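Local coordinates for protein 2-dehydropantoate 2-reductase (Enterococcus faecium, PDB 3WFI) that is an NAD-dependent D-mandelate dehydrogenase of the ketopantoate reductase family, interconverting D-mandelate and its 2-oxo acid, at residues Asp111-Phe116 against Glu120-Gly125; Ser183-Ala188 against Ala230-Glu235; Arg270-Asp275 against Ala304-Leu309; Thr78-Leu83 against Ile274-Gly279. All blocks are in the same frame, centred on the assembly; numbering follows the deposited sequence.

Interaction 1. Residues Asp111-Phe116 against Glu120-Gly125; sequences DIIEKF and ENIYIG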
# COMPACT_ATOMS: atom_id res chain seq x y z
N ASP B 111 -1.33 14.62 20.87
CA ASP B 111 -0.31 13.70 21.40
C ASP B 111 1.07 14.37 21.49
O ASP B 111 1.82 14.11 22.41
CB ASP B 111 -0.25 12.42 20.57
CG ASP B 111 -1.61 11.70 20.53
OD1 ASP B 111 -2.43 11.90 21.46
OD2 ASP B 111 -1.87 10.98 19.56
N ILE B 112 1.40 15.23 20.54
CA ILE B 112 2.61 16.06 20.63
C ILE B 112 2.46 17.06 21.77
O ILE B 112 3.31 17.15 22.65
CB ILE B 112 2.87 16.79 19.30
CG1 ILE B 112 3.18 15.78 18.18
CG2 ILE B 112 4.03 17.76 19.44
CD1 ILE B 112 2.98 16.33 16.78
N ILE B 113 1.34 17.79 21.79
CA ILE B 113 1.09 18.82 22.80
C ILE B 113 1.12 18.23 24.22
O ILE B 113 1.69 18.84 25.15
CB ILE B 113 -0.24 19.56 22.54
CG1 ILE B 113 -0.22 20.26 21.16
CG2 ILE B 113 -0.51 20.59 23.63
CD1 ILE B 113 -1.57 20.67 20.64
N GLU B 114 0.54 17.04 24.38
CA GLU B 114 0.53 16.34 25.68
C GLU B 114 1.90 16.13 26.32
O GLU B 114 2.02 15.99 27.54
CB GLU B 114 -0.17 14.98 25.56
CG GLU B 114 -0.47 14.33 26.90
CD GLU B 114 -1.17 12.99 26.76
OE1 GLU B 114 -0.82 12.23 25.84
OE2 GLU B 114 -2.06 12.70 27.59
N LYS B 115 2.95 16.10 25.50
CA LYS B 115 4.31 15.99 26.03
C LYS B 115 4.70 17.21 26.87
O LYS B 115 5.63 17.13 27.68
CB LYS B 115 5.32 15.78 24.88
CG LYS B 115 5.17 14.43 24.20
CD LYS B 115 5.85 14.34 22.83
CE LYS B 115 5.55 13.01 22.13
NZ LYS B 115 6.09 12.97 20.74
N PHE B 116 3.97 18.32 26.68
CA PHE B 116 4.32 19.62 27.27
C PHE B 116 3.30 20.15 28.27
O PHE B 116 3.67 20.89 29.18
CB PHE B 116 4.52 20.65 26.15
CG PHE B 116 5.59 20.27 25.18
CD1 PHE B 116 6.89 20.71 25.35
CD2 PHE B 116 5.31 19.45 24.10
CE1 PHE B 116 7.89 20.36 24.45
CE2 PHE B 116 6.30 19.09 23.19
CZ PHE B 116 7.60 19.54 23.37
N GLU B 120 -5.85 17.77 30.25
CA GLU B 120 -6.88 18.61 30.88
C GLU B 120 -6.73 20.10 30.50
O GLU B 120 -7.70 20.86 30.58
CB GLU B 120 -6.94 18.41 32.41
CG GLU B 120 -6.06 19.34 33.24
CD GLU B 120 -6.12 19.10 34.75
OE1 GLU B 120 -5.58 18.07 35.22
OE2 GLU B 120 -6.66 19.95 35.48
N ASN B 121 -5.54 20.49 30.08
CA ASN B 121 -5.28 21.89 29.70
C ASN B 121 -5.21 22.12 28.19
O ASN B 121 -4.79 23.20 27.75
CB ASN B 121 -3.97 22.36 30.33
CG ASN B 121 -4.07 22.58 31.84
OD1 ASN B 121 -3.05 22.61 32.55
ND2 ASN B 121 -5.28 22.79 32.34
N ILE B 122 -5.64 21.13 27.40
CA ILE B 122 -5.57 21.24 25.93
C ILE B 122 -6.97 21.46 25.36
O ILE B 122 -7.94 20.78 25.75
CB ILE B 122 -4.91 20.02 25.26
CG1 ILE B 122 -3.51 19.80 25.83
CG2 ILE B 122 -4.81 20.23 23.75
CD1 ILE B 122 -2.82 18.55 25.33
N TYR B 123 -7.06 22.41 24.43
CA TYR B 123 -8.31 22.74 23.77
C TYR B 123 -8.07 22.74 22.26
O TYR B 123 -6.98 23.08 21.79
CB TYR B 123 -8.83 24.11 24.25
CG TYR B 123 -9.05 24.17 25.75
CD1 TYR B 123 -10.30 23.93 26.30
CD2 TYR B 123 -7.99 24.44 26.61
CE1 TYR B 123 -10.50 23.96 27.66
CE2 TYR B 123 -8.17 24.48 27.98
CZ TYR B 123 -9.43 24.25 28.50
OH TYR B 123 -9.62 24.27 29.84
N ILE B 124 -9.08 22.32 21.51
CA ILE B 124 -8.98 22.23 20.05
C ILE B 124 -10.05 23.10 19.45
O ILE B 124 -11.16 23.19 19.98
CB ILE B 124 -9.15 20.78 19.57
CG1 ILE B 124 -10.38 20.11 20.21
CG2 ILE B 124 -7.91 19.98 19.88
CD1 ILE B 124 -10.81 18.84 19.51
N GLY B 125 -9.73 23.76 18.34
CA GLY B 125 -10.70 24.63 17.70
C GLY B 125 -10.51 24.87 16.21
O GLY B 125 -9.53 24.46 15.61
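No flat group comes between Ile113 and Ile122, which meet by aliphatic branches alone; the ring of Phe116, which lies off the contact, has Ile112 O and Ile113 O in its plane at one edge. Across the contact the closest approach is Ile113 CG2 to Ile122 CD1, 3.5 Å. The CG1 methylene of Ile122 backs up its CD1, lying 3.8 Å from Ile113 CG2, and the two side chains cross obliquely. Ile122 CG1 stands anti to its own carbonyl carbon (chi1 -57°), and an anti chi2 (175°) carries CD1 onto Ile113 and the peptide after it. On the other side Ile113 CG2, anti to its backbone N, points at the strand, where Ile122 CD1 also meets the next peptide: Glu114 N is 3.8 Å from Ile122 CD1. Glu114 adds a marginal contact through CB, while its carboxylate makes a weak, long ion pair with Lys287. The segments belong to one beta-alpha-beta unit of the Rossmann-type domain, strand 98-102, helix 109-113 and strand 122-127. Val117 and Leu152 also pack on Ile122, and Ile112 and Phe116 face helix 80-90. No hydrogen bond spans the two segments, so the chain at Ile113-Glu114 rests on the strand through van der Waals contact between buried hydrocarbon.

Interaction 2. Residues Ser183-Ala188 against Ala230-Glu235; sequences SIYRKA and AVEKIE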
# COMPACT_ATOMS: atom_id res chain seq x y z
N SER B 183 -15.67 16.26 14.39
CA SER B 183 -15.58 16.81 13.04
C SER B 183 -14.13 16.81 12.55
O SER B 183 -13.88 16.63 11.36
CB SER B 183 -16.22 18.20 12.93
OG SER B 183 -15.23 19.21 12.90
N ILE B 184 -13.18 16.95 13.48
CA ILE B 184 -11.76 16.86 13.17
C ILE B 184 -11.39 15.41 12.75
O ILE B 184 -10.61 15.20 11.82
CB ILE B 184 -10.86 17.31 14.37
CG1 ILE B 184 -11.00 18.78 14.77
CG2 ILE B 184 -9.38 16.99 14.11
CD1 ILE B 184 -11.91 19.68 13.97
N TYR B 185 -11.95 14.42 13.45
CA TYR B 185 -11.73 13.01 13.06
C TYR B 185 -12.35 12.71 11.70
O TYR B 185 -11.73 12.08 10.87
CB TYR B 185 -12.24 12.03 14.12
CG TYR B 185 -11.14 11.41 14.98
CD1 TYR B 185 -10.98 11.79 16.31
CD2 TYR B 185 -10.30 10.41 14.48
CE1 TYR B 185 -9.98 11.20 17.11
CE2 TYR B 185 -9.31 9.81 15.26
CZ TYR B 185 -9.15 10.20 16.56
OH TYR B 185 -8.15 9.57 17.28
N ARG B 186 -13.55 13.23 11.46
CA ARG B 186 -14.24 13.03 10.18
C ARG B 186 -13.46 13.63 9.03
O ARG B 186 -13.27 13.00 7.98
CB ARG B 186 -15.65 13.65 10.25
CG ARG B 186 -16.48 13.55 8.98
CD ARG B 186 -17.93 13.82 9.34
NE ARG B 186 -18.86 13.91 8.22
CZ ARG B 186 -19.05 14.99 7.47
NH1 ARG B 186 -18.32 16.09 7.65
NH2 ARG B 186 -19.97 14.95 6.50
N LYS B 187 -12.99 14.86 9.21
CA LYS B 187 -12.12 15.48 8.22
C LYS B 187 -10.82 14.67 8.02
O LYS B 187 -10.32 14.55 6.90
CB LYS B 187 -11.80 16.92 8.62
CG LYS B 187 -10.78 17.63 7.74
CD LYS B 187 -11.20 17.63 6.27
CE LYS B 187 -10.24 18.46 5.42
NZ LYS B 187 -10.27 18.01 3.99
N ALA B 188 -10.23 14.17 9.09
CA ALA B 188 -8.96 13.42 8.97
C ALA B 188 -9.13 12.13 8.18
O ALA B 188 -8.19 11.69 7.50
CB ALA B 188 -8.35 13.14 10.34
N ALA B 230 -12.70 5.59 18.84
CA ALA B 230 -13.53 5.00 19.89
C ALA B 230 -12.79 4.88 21.24
O ALA B 230 -13.37 5.08 22.29
CB ALA B 230 -14.06 3.64 19.45
N VAL B 231 -11.50 4.56 21.19
CA VAL B 231 -10.67 4.53 22.39
C VAL B 231 -10.64 5.91 23.04
O VAL B 231 -10.65 6.04 24.26
CB VAL B 231 -9.22 4.07 22.09
CG1 VAL B 231 -8.36 4.13 23.35
CG2 VAL B 231 -9.22 2.66 21.51
N GLU B 232 -10.65 6.95 22.23
CA GLU B 232 -10.68 8.33 22.73
C GLU B 232 -12.12 8.87 22.92
O GLU B 232 -12.33 10.07 22.95
CB GLU B 232 -9.86 9.22 21.80
CG GLU B 232 -8.42 8.72 21.68
CD GLU B 232 -7.59 9.41 20.62
OE1 GLU B 232 -8.16 10.10 19.75
OE2 GLU B 232 -6.35 9.23 20.66
N LYS B 233 -13.08 7.96 23.06
CA LYS B 233 -14.47 8.28 23.39
C LYS B 233 -15.17 9.06 22.29
O LYS B 233 -16.09 9.82 22.57
CB LYS B 233 -14.58 9.06 24.71
CG LYS B 233 -13.75 8.48 25.86
CD LYS B 233 -14.14 7.04 26.16
CE LYS B 233 -13.36 6.48 27.34
NZ LYS B 233 -13.37 5.00 27.29
N ILE B 234 -14.73 8.86 21.05
CA ILE B 234 -15.36 9.48 19.91
C ILE B 234 -15.92 8.37 19.02
O ILE B 234 -15.17 7.55 18.50
CB ILE B 234 -14.35 10.31 19.09
CG1 ILE B 234 -13.81 11.51 19.93
CG2 ILE B 234 -15.02 10.77 17.79
CD1 ILE B 234 -14.73 12.72 19.96
N GLU B 235 -17.23 8.35 18.84
CA GLU B 235 -17.89 7.27 18.13
C GLU B 235 -18.33 7.74 16.75
O GLU B 235 -19.40 8.32 16.59
CB GLU B 235 -19.03 6.75 18.99
CG GLU B 235 -19.66 5.48 18.45
CD GLU B 235 -20.80 4.95 19.33
OE1 GLU B 235 -21.07 5.53 20.40
OE2 GLU B 235 -21.40 3.93 18.94
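Tyr185 gives its phenol hydrogen to Glu232, with OH 2.5 Å from OE1, a short bond between helix 180-191 and the turn that ends helix 214-231. The acceptor oxygen lies at the edge of the Tyr185 ring, in its plane. Relative to the carboxylate, however, the hydroxyl comes from above, 47° out of its plane, and the two flat groups are turned 63° apart. The side chains cross at about a right angle. Ile234 supplies a looser apolar neighbour: its CG2 is 4.4 Å from Tyr185 CD1 and approaches obliquely.

The next shell fixes the acid. Glu232 CG is anti to its carbonyl carbon (chi1 -58°) and the chain runs extended beyond it, carrying the carboxylate to the tyrosine. The other oxygen, OE2, takes a salt bridge from Lys284 and a hydrogen bond with Tyr288, both of helix 278-288, so both oxygens of the carboxylate are engaged and its rotation is restrained. Val228, Ala229, Ile281 and Ile107 pack round the tyrosine.

Further out, the backbone sets the positions of Glu232 and Ile234. Lys233, with positive phi, is the C-prime residue, its N bonded to Ala230 O at 3.0 Å, and Ile234 N bonds to Ala229 O. This is the Schellman motif ending a helix of the largely helical C-terminal domain, and it presents an acid and an isoleucine to the neighbouring helix.

Interaction 3. Residues Arg270-Asp275 against Ala304-Leu309; sequences RLTEID and AKEDSL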
# COMPACT_ATOMS: atom_id res chain seq x y z
N ARG B 270 7.90 17.96 -2.77
CA ARG B 270 8.09 18.25 -1.35
C ARG B 270 7.62 17.08 -0.51
O ARG B 270 6.72 16.34 -0.92
CB ARG B 270 7.28 19.47 -0.95
CG ARG B 270 7.85 20.80 -1.43
CD ARG B 270 7.16 21.92 -0.64
NE ARG B 270 5.72 21.89 -0.92
CZ ARG B 270 4.81 22.63 -0.28
NH1 ARG B 270 5.18 23.47 0.68
NH2 ARG B 270 3.53 22.52 -0.61
N LEU B 271 8.19 16.94 0.68
CA LEU B 271 7.74 15.95 1.64
C LEU B 271 6.27 16.16 1.99
O LEU B 271 5.79 17.29 2.06
CB LEU B 271 8.59 16.00 2.91
CG LEU B 271 10.02 15.48 2.76
CD1 LEU B 271 10.87 15.84 3.97
CD2 LEU B 271 10.04 13.97 2.55
N THR B 272 5.57 15.05 2.21
CA THR B 272 4.17 15.09 2.56
C THR B 272 3.96 15.14 4.07
O THR B 272 4.87 14.89 4.85
CB THR B 272 3.42 13.84 2.01
OG1 THR B 272 3.84 12.67 2.72
CG2 THR B 272 3.69 13.66 0.50
N GLU B 273 2.73 15.46 4.46
CA GLU B 273 2.29 15.43 5.85
C GLU B 273 1.78 14.06 6.28
O GLU B 273 1.07 13.97 7.28
CB GLU B 273 1.16 16.42 6.05
CG GLU B 273 1.57 17.85 5.84
CD GLU B 273 0.48 18.79 6.32
OE1 GLU B 273 -0.70 18.50 6.03
OE2 GLU B 273 0.83 19.77 7.00
N ILE B 274 2.16 13.01 5.55
CA ILE B 274 1.61 11.67 5.81
C ILE B 274 1.79 11.23 7.28
O ILE B 274 0.89 10.60 7.86
CB ILE B 274 2.18 10.63 4.81
CG1 ILE B 274 1.42 9.31 4.88
CG2 ILE B 274 3.66 10.40 5.05
CD1 ILE B 274 0.02 9.36 4.32
N ASP B 275 2.91 11.59 7.91
CA ASP B 275 3.14 11.17 9.30
C ASP B 275 2.17 11.82 10.29
O ASP B 275 2.03 11.32 11.41
CB ASP B 275 4.58 11.44 9.76
CG ASP B 275 5.59 10.59 9.04
OD1 ASP B 275 5.33 9.39 8.77
OD2 ASP B 275 6.69 11.11 8.75
N ALA B 304 8.06 5.67 0.61
CA ALA B 304 8.81 5.03 -0.46
C ALA B 304 8.71 5.83 -1.77
O ALA B 304 9.69 5.93 -2.52
CB ALA B 304 8.33 3.60 -0.68
N LYS B 305 7.53 6.40 -2.02
CA LYS B 305 7.33 7.18 -3.25
C LYS B 305 8.13 8.50 -3.17
O LYS B 305 8.78 8.88 -4.14
CB LYS B 305 5.85 7.49 -3.46
CG LYS B 305 5.52 8.19 -4.79
CD LYS B 305 5.76 7.30 -6.01
CE LYS B 305 5.33 7.99 -7.29
NZ LYS B 305 5.46 7.10 -8.47
N GLU B 306 8.08 9.15 -2.01
CA GLU B 306 8.95 10.30 -1.71
C GLU B 306 10.41 9.94 -2.02
O GLU B 306 11.09 10.64 -2.76
CB GLU B 306 8.83 10.73 -0.24
CG GLU B 306 7.51 11.40 0.14
CD GLU B 306 7.33 11.54 1.64
OE1 GLU B 306 8.07 10.87 2.39
OE2 GLU B 306 6.47 12.34 2.07
N ASP B 307 10.87 8.84 -1.45
CA ASP B 307 12.24 8.40 -1.62
C ASP B 307 12.57 8.17 -3.09
O ASP B 307 13.61 8.59 -3.56
CB ASP B 307 12.52 7.14 -0.81
CG ASP B 307 12.42 7.38 0.71
OD1 ASP B 307 12.53 8.53 1.16
OD2 ASP B 307 12.28 6.39 1.45
N SER B 308 11.66 7.53 -3.82
CA SER B 308 11.89 7.21 -5.22
C SER B 308 12.00 8.46 -6.10
O SER B 308 12.61 8.40 -7.17
CB SER B 308 10.79 6.28 -5.76
OG SER B 308 9.60 6.98 -6.07
N LEU B 309 11.39 9.56 -5.66
CA LEU B 309 11.50 10.85 -6.34
C LEU B 309 12.63 11.72 -5.78
O LEU B 309 12.74 12.88 -6.15
CB LEU B 309 10.17 11.60 -6.22
CG LEU B 309 8.98 10.92 -6.90
CD1 LEU B 309 7.68 11.60 -6.49
CD2 LEU B 309 9.14 10.94 -8.41
O HOH W 1 6.92 12.85 4.80
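A buried carboxylate receiving a loop makes this contact: Glu306, near the C-terminal end of helix 293-308, takes hydrogen bonds from Thr272 in the loop between helices 260-267 and 278-288 of the helical C-terminal domain. OE2 takes both bonds from Thr272. Glu306 OE2 accepts Thr272 N at 2.9 Å, close to straight with an N-H...O angle of 166°, and Thr272 OG1 at 2.7 Å. Both donors meet it on the anti side but from opposite faces of the carboxylate plane. Thr272 can offer both because its OG1 lies between backbone N and carbonyl carbon (chi1 70°), turned to the same acceptor as the amide. A water adds a third donor, giving one hydrogen to Glu306 OE2 and the other to Thr272 O, which it reaches at 2.9 Å. Over the other oxygen lies a methyl, Leu271 CD2, 3.7 Å from Glu306 OE1, the leucine lying crosswise to the glutamate. OE1 also pairs with His303 ND1, and His303 NE2 pairs with Asp275, so this imidazole bridges Glu306 and Asp275, one from each segment. The loop matters because Arg270 and Glu273, on either side of Leu271 and Thr272, bind NAD(+). Beyond Glu306 the helix faces the second subunit, where Asp307 bonds Ser212 of that chain. Thr272 OG1 also accepts a weak bond from Ile274 N at 3.3 Å, the link of an ST turn.

Interaction 4. Residues Thr78-Leu83 against Ile274-Gly279; sequences TKAMQL and IDYING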
# COMPACT_ATOMS: atom_id res chain seq x y z
N THR B 78 0.80 26.86 14.08
CA THR B 78 1.99 26.27 13.48
C THR B 78 1.59 25.01 12.72
O THR B 78 0.87 24.17 13.26
CB THR B 78 3.02 25.88 14.56
OG1 THR B 78 3.51 27.05 15.22
CG2 THR B 78 4.20 25.16 13.95
N LYS B 79 2.09 24.84 11.50
CA LYS B 79 1.84 23.61 10.74
C LYS B 79 2.30 22.36 11.50
O LYS B 79 3.24 22.42 12.30
CB LYS B 79 2.51 23.66 9.37
CG LYS B 79 1.89 24.68 8.44
CD LYS B 79 2.76 24.96 7.21
CE LYS B 79 1.92 25.06 5.95
NZ LYS B 79 2.73 25.11 4.70
N ALA B 80 1.63 21.24 11.23
CA ALA B 80 1.93 19.96 11.89
C ALA B 80 3.43 19.66 11.92
O ALA B 80 3.97 19.33 12.97
CB ALA B 80 1.18 18.83 11.20
N MET B 81 4.08 19.82 10.78
CA MET B 81 5.49 19.44 10.64
C MET B 81 6.44 20.34 11.45
O MET B 81 7.59 19.97 11.68
CB MET B 81 5.91 19.39 9.15
CG MET B 81 5.28 18.23 8.37
SD MET B 81 5.64 18.10 6.60
CE MET B 81 7.37 17.67 6.63
N GLN B 82 5.95 21.49 11.89
CA GLN B 82 6.76 22.41 12.70
C GLN B 82 6.31 22.48 14.18
O GLN B 82 6.96 23.14 14.98
CB GLN B 82 6.72 23.79 12.07
CG GLN B 82 7.30 23.85 10.66
CD GLN B 82 6.93 25.12 9.92
OE1 GLN B 82 5.79 25.59 9.99
NE2 GLN B 82 7.90 25.69 9.20
N LEU B 83 5.25 21.76 14.55
CA LEU B 83 4.62 21.91 15.87
C LEU B 83 5.49 21.44 17.03
O LEU B 83 5.60 22.12 18.05
CB LEU B 83 3.28 21.15 15.93
CG LEU B 83 2.57 21.13 17.30
CD1 LEU B 83 2.19 22.54 17.75
CD2 LEU B 83 1.34 20.23 17.27
N ILE B 274 2.16 13.01 5.55
CA ILE B 274 1.61 11.67 5.81
C ILE B 274 1.79 11.23 7.28
O ILE B 274 0.89 10.60 7.86
CB ILE B 274 2.18 10.63 4.81
CG1 ILE B 274 1.42 9.31 4.88
CG2 ILE B 274 3.66 10.40 5.05
CD1 ILE B 274 0.02 9.36 4.32
N ASP B 275 2.91 11.59 7.91
CA ASP B 275 3.14 11.17 9.30
C ASP B 275 2.17 11.82 10.29
O ASP B 275 2.03 11.32 11.41
CB ASP B 275 4.58 11.44 9.76
CG ASP B 275 5.59 10.59 9.04
OD1 ASP B 275 5.33 9.39 8.77
OD2 ASP B 275 6.69 11.11 8.75
N TYR B 276 1.50 12.90 9.87
CA TYR B 276 0.55 13.62 10.71
C TYR B 276 -0.89 13.31 10.35
O TYR B 276 -1.81 13.83 10.98
CB TYR B 276 0.82 15.12 10.63
CG TYR B 276 2.23 15.38 11.06
CD1 TYR B 276 2.55 15.49 12.40
CD2 TYR B 276 3.27 15.38 10.14
CE1 TYR B 276 3.86 15.67 12.81
CE2 TYR B 276 4.59 15.56 10.54
CZ TYR B 276 4.87 15.69 11.88
OH TYR B 276 6.18 15.86 12.29
N ILE B 277 -1.08 12.41 9.38
CA ILE B 277 -2.41 11.96 9.02
C ILE B 277 -2.52 10.46 9.32
O ILE B 277 -2.84 10.08 10.45
CB ILE B 277 -2.76 12.33 7.56
CG1 ILE B 277 -2.49 13.81 7.33
CG2 ILE B 277 -4.22 12.02 7.26
CD1 ILE B 277 -2.45 14.22 5.86
N ASN B 278 -2.20 9.60 8.36
CA ASN B 278 -2.26 8.16 8.63
C ASN B 278 -1.26 7.75 9.72
O ASN B 278 -1.53 6.83 10.48
CB ASN B 278 -2.05 7.37 7.33
CG ASN B 278 -3.14 7.63 6.32
OD1 ASN B 278 -4.11 6.88 6.23
ND2 ASN B 278 -3.02 8.74 5.58
N GLY B 279 -0.11 8.42 9.76
CA GLY B 279 0.93 8.13 10.75
C GLY B 279 0.47 8.36 12.17
O GLY B 279 0.85 7.64 13.10
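Tyr276 and the Ala80-Met81 peptide are brought together chiefly by the tyrosine torsions: its CG stands anti to the carbonyl carbon (chi1 -58°), and a chi2 of -84° stands the ring roughly perpendicular to the CA-CB-CG plane, turning one face to the start of helix 80-90. Over that face lies backbone, Ala80 C above the ring centre at 4.1 Å and Met81 N above it but offset toward the rim. Ala80 O extends the same layer, 3.7 Å from Tyr276 CE1. Two side chains complete the fit. Ala80 CB presses near the ring's attachment point, 3.6 Å from Tyr276 CG, and Met81 CG reaches the other flank, 3.5 Å from Tyr276 CE2. Met81 runs transverse to the tyrosine; it is extended through chi2 and bends only at chi3 (69°). Ile112 of helix 109-113 also packs on Tyr276, and His109 lies against Ala80.

The contact joins the Rossmann-type domain to the C-terminal helical domain. Lys79 and Gln82, next to Ala80 and Met81 in the chain, bind NAD(+), as does Glu273, whose side chain is about 4 Å from that of Met81; the contact thus flanks the coenzyme site between the domains. On the tyrosine side the turn is tied by its own backbone, Ile274 O accepting from both Ile277 N and Gly279 N. Across the segments the interface rests on van der Waals contact of the ring face with a peptide and two side chains, with no directional bond.

Interaction 4 opens first, at 78-83, and closes almost two hundred residues later at 274-279, spanning both domains. Interaction 1 (111-116 with 120-125) and then interaction 2 (183-188 with 230-235) lie within that span in series: the first is a short closure in the Rossmann-type domain, the second a longer one among C-terminal helices. Interaction 3 starts at 270-275, where interaction 4 ends, sharing Ile274 and Asp275, and closes on the last helix. Interaction 4 touches all three: Tyr276 packs on Ile112 of interaction 1, Ile277 on Ala188 of interaction 2, and Met81 on Thr272 and Glu273 of interaction 3.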